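Local coordinates for endo-1,4-beta-xylanase I (Hypocrea jecorina, PDB 1XYN), which cleaves the internal beta-1,4-xylosidic bonds of xylan, a plant cell wall hemicellulose, as a secreted glycoside hydrolase of family 11, at residues Y76-D81 with N144-L149; G93-D98 with Y102-N107; L63-W68 with V137-H142. All coordinates share one frame; numbering follows the deposited sequence.

Overall arrangement
The three contacts lie in the family 11 beta-jelly-roll, where a single helix packs on the back of a curved sheet. Contacts 1 and 3 are buried and share helix 139-148. Contact 1 sets its later turn on strand 74-79; contact 3 sets its beginning, and the end of strand 135-137 before it, on the neighbouring strand 60-70. Contact 2 is only partly buried. It is the hairpin of strands 90-97 and 100-109, at the side of that sheet. Contact 1 rests on aromatic and aliphatic packing and contact 3 on valine methyls, whereas contact 2 is built on backbone hydrogen bonds. Y102 of contact 2 bonds E80 of contact 1, and D98 bonds T138 of contact 3.

Contact 1 of 3, residues Y76-D81 with N144-L149; sequences YYIMED and NAWASL. With CA (calcium ion), chain B.
W146 leaves the helix toward the strand, and its six-membered ring meets Y76. The two side chains cross at about a right angle. CB of Y76 lies 3.5 Å from CH2 of W146 and just as near to CZ3. The tyrosine ring follows, with CD1 3.7 Å from W146 CH2 and in the plane of the indole. The ring planes are inclined at 58°, and the ring centres are 5.5 Å apart. CB meets the indole directly, and the Y76 chi1 of 65°, which puts CG between the backbone N and the carbonyl carbon, lays CG and CD1 beside it too. I78 comes in next to Y76: its CG1 is 3.9 Å from W146 CH2. Between Y76 and I78, the side chain of Y77 leaves the other way, but its carbonyl O sits at the indole edge, 3.6 Å from W146 CZ2. The strand and helix axes stay 12.3 Å apart, and W146 provides most of the surface that bridges them. The polar ends have partners beyond the two segments: W146 NE1 bonds S126 OG and Y76 OH bonds Q159 NE2. Further along, D81 OD2 binds the calcium ion at 2.6 Å, with H83 as a second ligand. Y77 is by similarity a substrate residue, and its OH bonds E164, the predicted proton donor. The chemistry is thus divided by strand face. Carbon packing joins the helix to the back of the sheet, while Y77, turned away from the helix, probably serves the substrate cleft.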
ATOM      1  N   TYR A  76     -14.191  -2.027  -4.226  1.00  6.86           N
ATOM      2  CA  TYR A  76     -14.696  -3.192  -4.904  1.00  4.47           C
ATOM      3  C   TYR A  76     -14.191  -3.349  -6.326  1.00  7.49           C
ATOM      4  O   TYR A  76     -13.798  -2.382  -6.968  1.00 10.21           O
ATOM      5  CB  TYR A  76     -16.231  -3.216  -4.840  1.00  9.68           C
ATOM      6  CG  TYR A  76     -16.944  -2.097  -5.572  1.00  6.91           C
ATOM      7  CD1 TYR A  76     -17.170  -2.183  -6.946  1.00  9.31           C
ATOM      8  CD2 TYR A  76     -17.393  -0.954  -4.897  1.00  7.87           C
ATOM      9  CE1 TYR A  76     -17.818  -1.163  -7.638  1.00  8.54           C
ATOM     10  CE2 TYR A  76     -18.046   0.077  -5.583  1.00  4.22           C
ATOM     11  CZ  TYR A  76     -18.251  -0.041  -6.957  1.00  9.08           C
ATOM     12  OH  TYR A  76     -18.881   0.951  -7.674  1.00 15.92           O
ATOM     13  N   TYR A  77     -14.183  -4.591  -6.795  1.00  7.50           N
ATOM     14  CA  TYR A  77     -13.737  -4.927  -8.140  1.00 11.27           C
ATOM     15  C   TYR A  77     -14.704  -5.935  -8.720  1.00 10.64           C
ATOM     16  O   TYR A  77     -15.258  -6.765  -8.004  1.00 12.14           O
ATOM     17  CB  TYR A  77     -12.366  -5.625  -8.147  1.00  9.41           C
ATOM     18  CG  TYR A  77     -11.163  -4.836  -7.680  1.00  9.57           C
ATOM     19  CD1 TYR A  77     -11.056  -4.415  -6.358  1.00  9.34           C
ATOM     20  CD2 TYR A  77     -10.088  -4.588  -8.543  1.00  6.77           C
ATOM     21  CE1 TYR A  77      -9.924  -3.778  -5.898  1.00 15.00           C
ATOM     22  CE2 TYR A  77      -8.942  -3.946  -8.094  1.00  9.33           C
ATOM     23  CZ  TYR A  77      -8.869  -3.544  -6.761  1.00 16.30           C
ATOM     24  OH  TYR A  77      -7.749  -2.916  -6.268  1.00 20.31           O
ATOM     25  N   ILE A  78     -14.875  -5.866 -10.031  1.00 10.88           N
ATOM     26  CA  ILE A  78     -15.704  -6.798 -10.770  1.00  8.53           C
ATOM     27  C   ILE A  78     -14.804  -7.074 -11.958  1.00 12.52           C
ATOM     28  O   ILE A  78     -14.868  -6.386 -12.983  1.00 13.08           O
ATOM     29  CB  ILE A  78     -17.048  -6.188 -11.222  1.00  9.92           C
ATOM     30  CG1 ILE A  78     -17.911  -5.867  -9.996  1.00  6.03           C
ATOM     31  CG2 ILE A  78     -17.787  -7.181 -12.126  1.00  2.00           C
ATOM     32  CD1 ILE A  78     -19.120  -5.011 -10.291  1.00  4.23           C
ATOM     33  N   MET A  79     -13.873  -8.001 -11.742  1.00  9.97           N
ATOM     34  CA  MET A  79     -12.894  -8.385 -12.746  1.00 12.05           C
ATOM     35  C   MET A  79     -13.476  -9.162 -13.898  1.00  8.34           C
ATOM     36  O   MET A  79     -14.059 -10.218 -13.700  1.00 16.78           O
ATOM     37  CB  MET A  79     -11.773  -9.193 -12.098  1.00 18.34           C
ATOM     38  CG  MET A  79     -10.808  -8.359 -11.303  1.00 21.80           C
ATOM     39  SD  MET A  79      -9.667  -9.371 -10.362  1.00 24.31           S
ATOM     40  CE  MET A  79      -9.735  -8.508  -8.796  1.00 15.85           C
ATOM     41  N   GLU A  80     -13.316  -8.618 -15.096  1.00  5.71           N
ATOM     42  CA  GLU A  80     -13.803  -9.252 -16.307  1.00  5.86           C
ATOM     43  C   GLU A  80     -12.668 -10.017 -16.935  1.00 10.36           C
ATOM     44  O   GLU A  80     -12.867 -10.926 -17.750  1.00 10.79           O
ATOM     45  CB  GLU A  80     -14.338  -8.198 -17.281  1.00 13.66           C
ATOM     46  CG  GLU A  80     -15.501  -7.395 -16.713  1.00 13.48           C
ATOM     47  CD  GLU A  80     -16.716  -8.261 -16.441  1.00 17.05           C
ATOM     48  OE1 GLU A  80     -17.220  -8.880 -17.395  1.00 20.19           O
ATOM     49  OE2 GLU A  80     -17.173  -8.318 -15.280  1.00 18.36           O
ATOM     50  N   ASP A  81     -11.470  -9.688 -16.474  1.00 13.77           N
ATOM     51  CA  ASP A  81     -10.261 -10.306 -16.959  1.00  9.95           C
ATOM     52  C   ASP A  81      -9.145 -10.082 -15.964  1.00  4.97           C
ATOM     53  O   ASP A  81      -9.118  -9.068 -15.268  1.00  3.32           O
ATOM     54  CB  ASP A  81      -9.906  -9.679 -18.293  1.00 19.99           C
ATOM     55  CG  ASP A  81      -8.840 -10.424 -19.024  1.00 23.09           C
ATOM     56  OD1 ASP A  81      -8.569 -11.606 -18.716  1.00 22.60           O
ATOM     57  OD2 ASP A  81      -8.278  -9.789 -19.925  1.00 31.30           O
ATOM     58  N   ASN A 144     -26.236  -7.053  -5.230  1.00 15.79           N
ATOM     59  CA  ASN A 144     -27.241  -7.898  -4.588  1.00 14.70           C
ATOM     60  C   ASN A 144     -26.564  -9.146  -4.020  1.00 11.26           C
ATOM     61  O   ASN A 144     -26.743  -9.473  -2.847  1.00 11.86           O
ATOM     62  CB  ASN A 144     -28.344  -8.306  -5.580  1.00 17.45           C
ATOM     63  CG  ASN A 144     -29.298  -7.159  -5.920  1.00 10.19           C
ATOM     64  OD1 ASN A 144     -29.222  -6.074  -5.347  1.00 16.94           O
ATOM     65  ND2 ASN A 144     -30.200  -7.406  -6.852  1.00 18.07           N
ATOM     66  N   ALA A 145     -25.753  -9.803  -4.849  1.00 14.18           N
ATOM     67  CA  ALA A 145     -25.025 -11.009  -4.449  1.00 12.10           C
ATOM     68  C   ALA A 145     -24.087 -10.727  -3.276  1.00 15.92           C
ATOM     69  O   ALA A 145     -23.960 -11.537  -2.355  1.00 18.65           O
ATOM     70  CB  ALA A 145     -24.250 -11.554  -5.611  1.00  7.45           C
ATOM     71  N   TRP A 146     -23.449  -9.562  -3.301  1.00 15.92           N
ATOM     72  CA  TRP A 146     -22.539  -9.175  -2.240  1.00 15.77           C
ATOM     73  C   TRP A 146     -23.306  -8.992  -0.934  1.00 18.77           C
ATOM     74  O   TRP A 146     -22.922  -9.534   0.101  1.00 21.13           O
ATOM     75  CB  TRP A 146     -21.786  -7.888  -2.616  1.00 16.14           C
ATOM     76  CG  TRP A 146     -20.763  -8.060  -3.735  1.00 22.03           C
ATOM     77  CD1 TRP A 146     -20.294  -9.242  -4.263  1.00 16.28           C
ATOM     78  CD2 TRP A 146     -20.086  -7.012  -4.447  1.00 20.45           C
ATOM     79  NE1 TRP A 146     -19.371  -8.985  -5.252  1.00 17.78           N
ATOM     80  CE2 TRP A 146     -19.223  -7.630  -5.387  1.00 19.73           C
ATOM     81  CE3 TRP A 146     -20.125  -5.615  -4.383  1.00 12.87           C
ATOM     82  CZ2 TRP A 146     -18.409  -6.896  -6.252  1.00 13.42           C
ATOM     83  CZ3 TRP A 146     -19.316  -4.889  -5.245  1.00 15.70           C
ATOM     84  CH2 TRP A 146     -18.469  -5.534  -6.166  1.00 12.84           C
ATOM     85  N   ALA A 147     -24.417  -8.264  -1.001  1.00 17.73           N
ATOM     86  CA  ALA A 147     -25.249  -8.006   0.169  1.00 18.55           C
ATOM     87  C   ALA A 147     -25.781  -9.293   0.787  1.00 19.08           C
ATOM     88  O   ALA A 147     -25.760  -9.442   2.010  1.00 16.89           O
ATOM     89  CB  ALA A 147     -26.408  -7.086  -0.202  1.00 19.27           C
ATOM     90  N   SER A 148     -26.206 -10.233  -0.061  1.00 15.26           N
ATOM     91  CA  SER A 148     -26.758 -11.508   0.403  1.00 16.35           C
ATOM     92  C   SER A 148     -25.750 -12.396   1.128  1.00 18.62           C
ATOM     93  O   SER A 148     -26.137 -13.268   1.908  1.00 22.15           O
ATOM     94  CB  SER A 148     -27.412 -12.282  -0.750  1.00 15.36           C
ATOM     95  OG  SER A 148     -26.466 -12.770  -1.679  1.00 14.59           O
ATOM     96  N   LEU A 149     -24.463 -12.168   0.870  1.00 17.68           N
ATOM     97  CA  LEU A 149     -23.395 -12.927   1.509  1.00 13.16           C
ATOM     98  C   LEU A 149     -22.789 -12.154   2.678  1.00 12.24           C
ATOM     99  O   LEU A 149     -21.776 -12.569   3.245  1.00  7.61           O
ATOM    100  CB  LEU A 149     -22.309 -13.265   0.490  1.00 17.81           C
ATOM    101  CG  LEU A 149     -22.740 -14.201  -0.646  1.00 21.73           C
ATOM    102  CD1 LEU A 149     -21.673 -14.253  -1.741  1.00 19.58           C
ATOM    103  CD2 LEU A 149     -23.017 -15.586  -0.091  1.00 16.29           C
TER
HETATM  104 CA    CA B 601      -7.119 -11.767 -21.242  1.00 15.51          CA

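Contact 2 of 3, residues G93-D98 with Y102-N107; sequences GTVTSD and YTIWEN
The hairpin of strands 90-97 and 100-109 brings V95 and Y102 together as an antiparallel hydrogen-bonded pair. Y102 N donates to V95 O at 2.8 Å. V95 N returns a bond to Y102 O at 3.2 Å. One step on, T94 and T103 form a non-hydrogen-bonded pair, and T94 CA makes a CA-H...O contact with Y102 O. I104 N bonds G93 O at 2.9 Å. V95, Y102 and I104 share the sheet face that helix 139-148 covers, with H142, A145 and W146 packed on it. This is the helix-backed side of the jelly-roll. There V95 CG1 takes the place between its backbone N and carbonyl carbon (chi1 53°), touching Y102 CB at 3.7 Å and I104 CD1 at 3.9 Å. S97 O lies at the edge of the Y102 ring and in its plane, 3.2 Å from Y102 CE1. The Y102 OH bonds R128 and E80, and also takes a water at 2.7 Å that donates to D98 OD2 as well. A phenylalanine in place of Y102 would probably leave R128, E80 and this water without their shared hydroxyl partner.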
ATOM      1  N   GLY A  93     -18.662 -17.044  -2.247  1.00 11.25           N
ATOM      2  CA  GLY A  93     -19.663 -17.757  -3.013  1.00 11.23           C
ATOM      3  C   GLY A  93     -19.561 -17.418  -4.478  1.00  8.13           C
ATOM      4  O   GLY A  93     -18.470 -17.198  -4.987  1.00  6.54           O
ATOM      5  N   THR A  94     -20.697 -17.410  -5.166  1.00 11.20           N
ATOM      6  CA  THR A  94     -20.723 -17.083  -6.586  1.00 12.40           C
ATOM      7  C   THR A  94     -21.973 -16.304  -6.972  1.00 10.91           C
ATOM      8  O   THR A  94     -22.896 -16.124  -6.173  1.00 12.20           O
ATOM      9  CB  THR A  94     -20.659 -18.351  -7.501  1.00 14.82           C
ATOM     10  OG1 THR A  94     -21.858 -19.119  -7.347  1.00 16.71           O
ATOM     11  CG2 THR A  94     -19.434 -19.211  -7.184  1.00 15.71           C
ATOM     12  N   VAL A  95     -21.972 -15.837  -8.214  1.00 14.51           N
ATOM     13  CA  VAL A  95     -23.075 -15.100  -8.798  1.00 12.28           C
ATOM     14  C   VAL A  95     -22.933 -15.276 -10.294  1.00 13.41           C
ATOM     15  O   VAL A  95     -21.834 -15.221 -10.830  1.00 11.23           O
ATOM     16  CB  VAL A  95     -23.031 -13.591  -8.442  1.00 11.16           C
ATOM     17  CG1 VAL A  95     -21.675 -12.984  -8.799  1.00 14.06           C
ATOM     18  CG2 VAL A  95     -24.160 -12.843  -9.156  1.00 10.95           C
ATOM     19  N   THR A  96     -24.027 -15.625 -10.946  1.00 19.25           N
ATOM     20  CA  THR A  96     -24.010 -15.792 -12.384  1.00 22.35           C
ATOM     21  C   THR A  96     -24.555 -14.489 -12.939  1.00 21.13           C
ATOM     22  O   THR A  96     -25.651 -14.046 -12.578  1.00 20.14           O
ATOM     23  CB  THR A  96     -24.877 -16.981 -12.818  1.00 23.79           C
ATOM     24  OG1 THR A  96     -24.409 -18.157 -12.150  1.00 27.87           O
ATOM     25  CG2 THR A  96     -24.794 -17.192 -14.330  1.00 23.19           C
ATOM     26  N   SER A  97     -23.753 -13.837 -13.763  1.00 22.02           N
ATOM     27  CA  SER A  97     -24.163 -12.574 -14.331  1.00 17.30           C
ATOM     28  C   SER A  97     -23.479 -12.339 -15.661  1.00 16.02           C
ATOM     29  O   SER A  97     -22.324 -12.717 -15.853  1.00 13.57           O
ATOM     30  CB  SER A  97     -23.813 -11.441 -13.361  1.00 16.51           C
ATOM     31  OG  SER A  97     -24.440 -10.233 -13.736  1.00 19.63           O
ATOM     32  N   ASP A  98     -24.246 -11.793 -16.596  1.00 13.52           N
ATOM     33  CA  ASP A  98     -23.767 -11.433 -17.918  1.00 13.71           C
ATOM     34  C   ASP A  98     -22.979 -12.463 -18.721  1.00 13.70           C
ATOM     35  O   ASP A  98     -21.937 -12.146 -19.292  1.00 15.01           O
ATOM     36  CB  ASP A  98     -22.985 -10.128 -17.805  1.00 17.08           C
ATOM     37  CG  ASP A  98     -23.745  -9.075 -17.030  1.00 15.85           C
ATOM     38  OD1 ASP A  98     -24.753  -8.560 -17.552  1.00 23.12           O
ATOM     39  OD2 ASP A  98     -23.357  -8.789 -15.881  1.00 17.84           O
ATOM     40  N   TYR A 102     -19.180 -15.770 -11.424  1.00 11.60           N
ATOM     41  CA  TYR A 102     -18.111 -15.024 -10.771  1.00 16.98           C
ATOM     42  C   TYR A 102     -17.876 -15.582  -9.380  1.00 15.62           C
ATOM     43  O   TYR A 102     -18.830 -15.877  -8.668  1.00 19.72           O
ATOM     44  CB  TYR A 102     -18.504 -13.547 -10.604  1.00 16.29           C
ATOM     45  CG  TYR A 102     -18.626 -12.761 -11.886  1.00 13.55           C
ATOM     46  CD1 TYR A 102     -19.645 -13.030 -12.803  1.00 16.17           C
ATOM     47  CD2 TYR A 102     -17.723 -11.740 -12.179  1.00 14.80           C
ATOM     48  CE1 TYR A 102     -19.762 -12.300 -13.989  1.00 18.40           C
ATOM     49  CE2 TYR A 102     -17.829 -11.003 -13.358  1.00 18.79           C
ATOM     50  CZ  TYR A 102     -18.848 -11.289 -14.257  1.00 21.18           C
ATOM     51  OH  TYR A 102     -18.938 -10.574 -15.425  1.00 21.47           O
ATOM     52  N   THR A 103     -16.617 -15.738  -8.989  1.00 16.92           N
ATOM     53  CA  THR A 103     -16.337 -16.204  -7.638  1.00 17.01           C
ATOM     54  C   THR A 103     -16.166 -14.937  -6.797  1.00 14.02           C
ATOM     55  O   THR A 103     -15.419 -14.024  -7.154  1.00 15.21           O
ATOM     56  CB  THR A 103     -15.087 -17.116  -7.557  1.00  9.41           C
ATOM     57  OG1 THR A 103     -13.913 -16.368  -7.879  1.00 28.95           O
ATOM     58  CG2 THR A 103     -15.215 -18.273  -8.531  1.00 16.41           C
ATOM     59  N   ILE A 104     -16.939 -14.843  -5.730  1.00 15.95           N
ATOM     60  CA  ILE A 104     -16.893 -13.683  -4.861  1.00 13.64           C
ATOM     61  C   ILE A 104     -15.874 -13.890  -3.751  1.00 17.16           C
ATOM     62  O   ILE A 104     -15.771 -14.982  -3.202  1.00 14.48           O
ATOM     63  CB  ILE A 104     -18.288 -13.409  -4.279  1.00  7.13           C
ATOM     64  CG1 ILE A 104     -19.278 -13.200  -5.430  1.00  5.68           C
ATOM     65  CG2 ILE A 104     -18.266 -12.201  -3.345  1.00 11.00           C
ATOM     66  CD1 ILE A 104     -20.716 -13.082  -4.987  1.00  8.67           C
ATOM     67  N   TRP A 105     -15.090 -12.848  -3.476  1.00 13.99           N
ATOM     68  CA  TRP A 105     -14.067 -12.868  -2.434  1.00  9.72           C
ATOM     69  C   TRP A 105     -14.228 -11.646  -1.549  1.00 10.44           C
ATOM     70  O   TRP A 105     -14.783 -10.630  -1.964  1.00 10.21           O
ATOM     71  CB  TRP A 105     -12.649 -12.785  -3.025  1.00 10.93           C
ATOM     72  CG  TRP A 105     -12.278 -13.850  -3.983  1.00  8.45           C
ATOM     73  CD1 TRP A 105     -12.742 -14.007  -5.261  1.00 10.67           C
ATOM     74  CD2 TRP A 105     -11.314 -14.883  -3.774  1.00 11.95           C
ATOM     75  NE1 TRP A 105     -12.116 -15.068  -5.864  1.00  5.87           N
ATOM     76  CE2 TRP A 105     -11.235 -15.629  -4.977  1.00  9.70           C
ATOM     77  CE3 TRP A 105     -10.502 -15.250  -2.691  1.00 13.58           C
ATOM     78  CZ2 TRP A 105     -10.375 -16.728  -5.129  1.00  6.01           C
ATOM     79  CZ3 TRP A 105      -9.643 -16.340  -2.840  1.00 17.80           C
ATOM     80  CH2 TRP A 105      -9.588 -17.067  -4.056  1.00 14.64           C
ATOM     81  N   GLU A 106     -13.760 -11.760  -0.317  1.00 12.96           N
ATOM     82  CA  GLU A 106     -13.771 -10.644   0.613  1.00 13.98           C
ATOM     83  C   GLU A 106     -12.341 -10.610   1.121  1.00 17.31           C
ATOM     84  O   GLU A 106     -11.747 -11.654   1.415  1.00 15.59           O
ATOM     85  CB  GLU A 106     -14.742 -10.844   1.777  1.00 13.27           C
ATOM     86  CG  GLU A 106     -14.612  -9.733   2.839  1.00 25.52           C
ATOM     87  CD  GLU A 106     -15.794  -9.642   3.802  1.00 34.01           C
ATOM     88  OE1 GLU A 106     -16.243 -10.691   4.315  1.00 38.24           O
ATOM     89  OE2 GLU A 106     -16.274  -8.512   4.054  1.00 33.23           O
ATOM     90  N   ASN A 107     -11.776  -9.414   1.195  1.00 15.69           N
ATOM     91  CA  ASN A 107     -10.408  -9.256   1.647  1.00 11.78           C
ATOM     92  C   ASN A 107     -10.331  -8.009   2.491  1.00 13.66           C
ATOM     93  O   ASN A 107     -11.269  -7.215   2.523  1.00 15.69           O
ATOM     94  CB  ASN A 107      -9.474  -9.137   0.439  1.00 15.97           C
ATOM     95  CG  ASN A 107      -8.011  -9.132   0.832  1.00 24.48           C
ATOM     96  OD1 ASN A 107      -7.620  -9.742   1.831  1.00 28.20           O
ATOM     97  ND2 ASN A 107      -7.189  -8.458   0.040  1.00 30.57           N
TER
HETATM   98  O   HOH W   1     -20.973  -9.032 -14.599  1.00  6.01           O

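Contact 3 of 3, residues L63-W68 with V137-H142; sequences LSVYGW and VTVQNH
V65 carries CG1 anti to its backbone N (chi1 171°), and V137 places its own CG1 likewise (chi1 175°). In each valine CG2 then lies beside the backbone N. The two side chains reach toward each other tip to tip. V65 CG2 is the methyl that touches: it is 4.1 Å from V137 CG1 and equally far from V137 CG2, so it sits against the fork of the other valine. The second methyl, V65 CG1, meets V139 CG1 at 4.4 Å, a looser approach. V65 thus meets the end of strand 135-137 through V137 and the first turn of helix 139-148 through V139. T138, between them, is the centre of an inverse gamma turn, and both neighbouring valines point toward the strand. The CA atoms of V65 and V137 are 8.0 Å apart, and the valine methyls meet between the backbones. I48 and I78 border the same core, the first on V65 and the second on V137. The chemistry is purely apolar here. Aliphatic carbons join strand 60-70 to the end of strand 135-137 and, more loosely, to the start of the helix, with a small shared surface of 94 Å² and no directional bond between the two segments.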
ATOM      1  N   LEU A  63      -8.492  -6.254 -15.755  1.00 15.03           N
ATOM      2  CA  LEU A  63      -9.447  -5.372 -16.431  1.00 12.58           C
ATOM      3  C   LEU A  63     -10.741  -5.511 -15.622  1.00 14.32           C
ATOM      4  O   LEU A  63     -11.333  -6.592 -15.569  1.00 13.64           O
ATOM      5  CB  LEU A  63      -9.668  -5.797 -17.885  1.00 13.01           C
ATOM      6  CG  LEU A  63     -10.677  -4.956 -18.687  1.00 14.13           C
ATOM      7  CD1 LEU A  63     -10.236  -3.487 -18.747  1.00 14.46           C
ATOM      8  CD2 LEU A  63     -10.842  -5.534 -20.088  1.00  8.74           C
ATOM      9  N   SER A  64     -11.185  -4.432 -14.989  1.00 12.04           N
ATOM     10  CA  SER A  64     -12.378  -4.528 -14.169  1.00 16.24           C
ATOM     11  C   SER A  64     -13.102  -3.238 -13.856  1.00 17.15           C
ATOM     12  O   SER A  64     -12.546  -2.149 -13.978  1.00 18.39           O
ATOM     13  CB  SER A  64     -12.003  -5.160 -12.826  1.00 23.60           C
ATOM     14  OG  SER A  64     -11.126  -4.325 -12.079  1.00 13.36           O
ATOM     15  N   VAL A  65     -14.370  -3.374 -13.477  1.00 14.64           N
ATOM     16  CA  VAL A  65     -15.140  -2.225 -13.046  1.00 11.26           C
ATOM     17  C   VAL A  65     -14.574  -2.097 -11.637  1.00 10.11           C
ATOM     18  O   VAL A  65     -14.462  -3.096 -10.919  1.00 15.84           O
ATOM     19  CB  VAL A  65     -16.666  -2.510 -13.007  1.00 10.25           C
ATOM     20  CG1 VAL A  65     -17.405  -1.351 -12.334  1.00 10.26           C
ATOM     21  CG2 VAL A  65     -17.213  -2.730 -14.439  1.00  4.86           C
ATOM     22  N   TYR A  66     -14.099  -0.904 -11.296  1.00 11.05           N
ATOM     23  CA  TYR A  66     -13.487  -0.632 -10.000  1.00  9.25           C
ATOM     24  C   TYR A  66     -14.168   0.562  -9.338  1.00 11.78           C
ATOM     25  O   TYR A  66     -14.586   1.500 -10.018  1.00 13.40           O
ATOM     26  CB  TYR A  66     -11.984  -0.350 -10.215  1.00  6.44           C
ATOM     27  CG  TYR A  66     -11.236   0.185  -9.013  1.00 10.62           C
ATOM     28  CD1 TYR A  66     -10.814  -0.661  -7.991  1.00  9.68           C
ATOM     29  CD2 TYR A  66     -10.922   1.542  -8.908  1.00  2.12           C
ATOM     30  CE1 TYR A  66     -10.099  -0.169  -6.902  1.00  8.81           C
ATOM     31  CE2 TYR A  66     -10.221   2.035  -7.836  1.00 10.58           C
ATOM     32  CZ  TYR A  66      -9.806   1.176  -6.832  1.00 12.50           C
ATOM     33  OH  TYR A  66      -9.086   1.669  -5.768  1.00 16.10           O
ATOM     34  N   GLY A  67     -14.256   0.542  -8.014  1.00 10.22           N
ATOM     35  CA  GLY A  67     -14.888   1.643  -7.319  1.00  6.26           C
ATOM     36  C   GLY A  67     -14.703   1.650  -5.815  1.00 11.30           C
ATOM     37  O   GLY A  67     -14.018   0.794  -5.241  1.00  8.38           O
ATOM     38  N   TRP A  68     -15.323   2.640  -5.185  1.00  9.44           N
ATOM     39  CA  TRP A  68     -15.267   2.838  -3.744  1.00 11.53           C
ATOM     40  C   TRP A  68     -16.653   3.107  -3.166  1.00 10.26           C
ATOM     41  O   TRP A  68     -17.606   3.403  -3.885  1.00 14.76           O
ATOM     42  CB  TRP A  68     -14.345   4.011  -3.399  1.00 14.48           C
ATOM     43  CG  TRP A  68     -12.907   3.689  -3.571  1.00 18.41           C
ATOM     44  CD1 TRP A  68     -12.215   3.671  -4.739  1.00 17.99           C
ATOM     45  CD2 TRP A  68     -11.988   3.265  -2.549  1.00 21.40           C
ATOM     46  NE1 TRP A  68     -10.923   3.252  -4.518  1.00 28.84           N
ATOM     47  CE2 TRP A  68     -10.755   2.998  -3.182  1.00 20.77           C
ATOM     48  CE3 TRP A  68     -12.088   3.083  -1.160  1.00 15.80           C
ATOM     49  CZ2 TRP A  68      -9.628   2.556  -2.480  1.00 20.22           C
ATOM     50  CZ3 TRP A  68     -10.967   2.645  -0.462  1.00 15.91           C
ATOM     51  CH2 TRP A  68      -9.755   2.386  -1.125  1.00 12.61           C
ATOM     52  N   VAL A 137     -21.643  -5.076 -17.853  1.00 10.20           N
ATOM     53  CA  VAL A 137     -21.575  -5.540 -16.479  1.00 12.37           C
ATOM     54  C   VAL A 137     -22.760  -4.968 -15.704  1.00 12.25           C
ATOM     55  O   VAL A 137     -22.779  -3.777 -15.381  1.00 13.72           O
ATOM     56  CB  VAL A 137     -20.246  -5.086 -15.802  1.00 12.53           C
ATOM     57  CG1 VAL A 137     -20.226  -5.461 -14.323  1.00 13.09           C
ATOM     58  CG2 VAL A 137     -19.071  -5.704 -16.503  1.00 12.80           C
ATOM     59  N   THR A 138     -23.769  -5.804 -15.466  1.00 13.04           N
ATOM     60  CA  THR A 138     -24.952  -5.401 -14.708  1.00 11.59           C
ATOM     61  C   THR A 138     -24.511  -5.326 -13.238  1.00 14.32           C
ATOM     62  O   THR A 138     -24.594  -6.306 -12.496  1.00 15.72           O
ATOM     63  CB  THR A 138     -26.108  -6.429 -14.884  1.00  7.75           C
ATOM     64  OG1 THR A 138     -26.311  -6.688 -16.277  1.00 10.68           O
ATOM     65  CG2 THR A 138     -27.397  -5.885 -14.319  1.00  5.20           C
ATOM     66  N   VAL A 139     -24.013  -4.161 -12.834  1.00 14.15           N
ATOM     67  CA  VAL A 139     -23.520  -3.956 -11.476  1.00 15.62           C
ATOM     68  C   VAL A 139     -24.448  -4.305 -10.310  1.00 17.51           C
ATOM     69  O   VAL A 139     -23.968  -4.702  -9.243  1.00 14.41           O
ATOM     70  CB  VAL A 139     -22.961  -2.522 -11.288  1.00 14.64           C
ATOM     71  CG1 VAL A 139     -21.696  -2.344 -12.112  1.00 12.03           C
ATOM     72  CG2 VAL A 139     -23.993  -1.493 -11.689  1.00 14.19           C
ATOM     73  N   GLN A 140     -25.761  -4.167 -10.497  1.00 20.29           N
ATOM     74  CA  GLN A 140     -26.708  -4.480  -9.421  1.00 18.27           C
ATOM     75  C   GLN A 140     -26.663  -5.951  -9.029  1.00 14.79           C
ATOM     76  O   GLN A 140     -26.767  -6.278  -7.854  1.00 15.65           O
ATOM     77  CB  GLN A 140     -28.142  -4.094  -9.782  1.00 15.54           C
ATOM     78  CG  GLN A 140     -28.575  -2.729  -9.265  1.00 23.62           C
ATOM     79  CD  GLN A 140     -28.440  -2.561  -7.758  1.00 18.85           C
ATOM     80  OE1 GLN A 140     -29.160  -3.180  -6.978  1.00 22.55           O
ATOM     81  NE2 GLN A 140     -27.538  -1.680  -7.344  1.00 25.49           N
ATOM     82  N   ASN A 141     -26.507  -6.833 -10.009  1.00 13.20           N
ATOM     83  CA  ASN A 141     -26.427  -8.261  -9.732  1.00 13.25           C
ATOM     84  C   ASN A 141     -25.282  -8.564  -8.762  1.00 12.12           C
ATOM     85  O   ASN A 141     -25.388  -9.463  -7.927  1.00 14.01           O
ATOM     86  CB  ASN A 141     -26.243  -9.048 -11.030  1.00 12.02           C
ATOM     87  CG  ASN A 141     -27.485  -9.009 -11.927  1.00 13.06           C
ATOM     88  OD1 ASN A 141     -28.557  -8.558 -11.514  1.00  9.19           O
ATOM     89  ND2 ASN A 141     -27.344  -9.498 -13.151  1.00 10.95           N
ATOM     90  N   HIS A 142     -24.194  -7.806  -8.868  1.00 10.17           N
ATOM     91  CA  HIS A 142     -23.053  -7.992  -7.984  1.00  9.32           C
ATOM     92  C   HIS A 142     -23.323  -7.388  -6.623  1.00 13.36           C
ATOM     93  O   HIS A 142     -22.994  -7.986  -5.608  1.00 21.20           O
ATOM     94  CB  HIS A 142     -21.781  -7.414  -8.602  1.00  4.41           C
ATOM     95  CG  HIS A 142     -21.337  -8.151  -9.825  1.00  3.53           C
ATOM     96  ND1 HIS A 142     -20.548  -9.277  -9.766  1.00  4.07           N
ATOM     97  CD2 HIS A 142     -21.650  -7.982 -11.133  1.00  3.11           C
ATOM     98  CE1 HIS A 142     -20.398  -9.775 -10.980  1.00  2.00           C
ATOM     99  NE2 HIS A 142     -21.058  -9.008 -11.827  1.00  2.00           N
TER